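Local coordinates for protein EF0056 (Enterococcus faecalis, PDB 6ORI) that is a surface protein of uncertain molecular function, with immunoglobulin-like architecture and bound calcium, probably linked to biofilm formation, at residues A[324-327]-A[328-331]. Numbering follows the deposited sequence.
Sequences NDLT and KLID
A short 3-10 segment, L326 to K328, joins D325 to K328 and L326 to L329 and I330 in the loop between strands 318-322 and 340-348. K328 N donates to D325 O at 2.9 Å and almost straight (169°). One residue on, L326 O accepts two amides: L329 N, three residues ahead and 2.9 Å away, arrives from above the carbonyl plane, whereas I330 N, four residues ahead, makes an alpha-type bond of 3.0 Å, close to head-on to the carbonyl. The entry to the segment is an Asx turn. D325 extends its CG away from its backbone N (chi1 -179°), bringing OD1 to T327, where it accepts from N at 3.1 Å and OG1 at 2.7 Å, both on the same face of the carboxylate. Two donors from one residue probably restrict the rotation of this group. K328, bent at chi3 (-112°), runs back past D325 O and lays CE against D325 CB at 3.6 Å; its NZ forms a salt bridge with D323, whose carboxylate also accepts from D325 N. On the buried side, L326 CD1 meets L329 CD1 at 4.0 Å, the two side chains crossing at about a right angle, while L326 CG touches I330 CD1. L326 also packs on W263 and Y254, and both L329 and I330 reach M282 of strand 277-284, seating the turn on the five-stranded antiparallel sheet, where I330 further touches V342.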
loop_
_atom_site.group_PDB
_atom_site.type_symbol
_atom_site.label_atom_id
_atom_site.label_comp_id
_atom_site.label_asym_id
_atom_site.label_seq_id
_atom_site.Cartn_x
_atom_site.Cartn_y
_atom_site.Cartn_z
ATOM N N ASN A 324 26.655 2.725 -4.247
ATOM C CA ASN A 324 27.458 1.567 -4.607
ATOM C C ASN A 324 27.264 0.403 -3.651
ATOM O O ASN A 324 27.604 -0.714 -3.994
ATOM C CB ASN A 324 28.932 1.951 -4.776
ATOM C CG ASN A 324 29.137 2.918 -5.916
ATOM O OD1 ASN A 324 29.544 4.078 -5.724
ATOM N ND2 ASN A 324 28.784 2.481 -7.095
ATOM N N ASP A 325 26.693 0.681 -2.485
ATOM C CA ASP A 325 26.128 -0.358 -1.624
ATOM C C ASP A 325 24.755 0.110 -1.137
ATOM O O ASP A 325 24.629 0.785 -0.113
ATOM C CB ASP A 325 27.023 -0.716 -0.441
ATOM C CG ASP A 325 26.427 -1.802 0.414
ATOM O OD1 ASP A 325 25.327 -2.303 0.089
ATOM O OD2 ASP A 325 27.067 -2.171 1.430
ATOM N N LEU A 326 23.723 -0.292 -1.863
ATOM C CA LEU A 326 22.386 0.213 -1.612
ATOM C C LEU A 326 21.832 -0.202 -0.262
ATOM O O LEU A 326 20.861 0.394 0.217
ATOM C CB LEU A 326 21.438 -0.228 -2.719
ATOM C CG LEU A 326 20.050 0.420 -2.786
ATOM C CD1 LEU A 326 20.113 1.921 -2.817
ATOM C CD2 LEU A 326 19.308 -0.112 -3.993
ATOM N N THR A 327 22.452 -1.192 0.375
ATOM C CA THR A 327 22.019 -1.580 1.721
ATOM C C THR A 327 22.300 -0.463 2.744
ATOM O O THR A 327 21.789 -0.522 3.866
ATOM C CB THR A 327 22.651 -2.891 2.224
ATOM O OG1 THR A 327 24.055 -2.710 2.468
ATOM C CG2 THR A 327 22.423 -4.009 1.239
ATOM N N LYS A 328 23.077 0.554 2.383
ATOM C CA LYS A 328 23.270 1.714 3.252
ATOM C C LYS A 328 21.987 2.563 3.306
ATOM O O LYS A 328 21.766 3.310 4.272
ATOM C CB LYS A 328 24.442 2.555 2.758
ATOM C CG LYS A 328 25.790 1.888 2.957
ATOM C CD LYS A 328 26.926 2.835 2.591
ATOM C CE LYS A 328 27.667 2.370 1.360
ATOM N NZ LYS A 328 28.470 3.454 0.722
ATOM N N LEU A 329 21.164 2.477 2.262
ATOM C CA LEU A 329 19.956 3.308 2.175
ATOM C C LEU A 329 18.665 2.549 2.451
ATOM O O LEU A 329 17.682 3.138 2.925
ATOM C CB LEU A 329 19.824 3.951 0.809
ATOM C CG LEU A 329 20.999 4.771 0.309
ATOM C CD1 LEU A 329 20.660 5.452 -0.981
ATOM C CD2 LEU A 329 21.444 5.803 1.341
ATOM N N ILE A 330 18.650 1.262 2.123
ATOM C CA ILE A 330 17.441 0.446 2.246
ATOM C C ILE A 330 17.769 -0.793 3.064
ATOM O O ILE A 330 18.762 -1.448 2.796
ATOM C CB ILE A 330 16.925 0.007 0.862
ATOM C CG1 ILE A 330 16.497 1.216 0.021
ATOM C CG2 ILE A 330 15.795 -1.035 0.976
ATOM C CD1 ILE A 330 16.162 0.882 -1.457
ATOM N N ASP A 331 16.921 -1.111 4.043
ATOM C CA ASP A 331 17.055 -2.365 4.765
ATOM C C ASP A 331 16.284 -3.404 3.944
ATOM O O ASP A 331 15.053 -3.437 3.939
ATOM C CB ASP A 331 16.543 -2.259 6.200
ATOM C CG ASP A 331 16.868 -3.496 7.018
ATOM O OD1 ASP A 331 16.933 -4.600 6.452
ATOM O OD2 ASP A 331 17.065 -3.368 8.244
#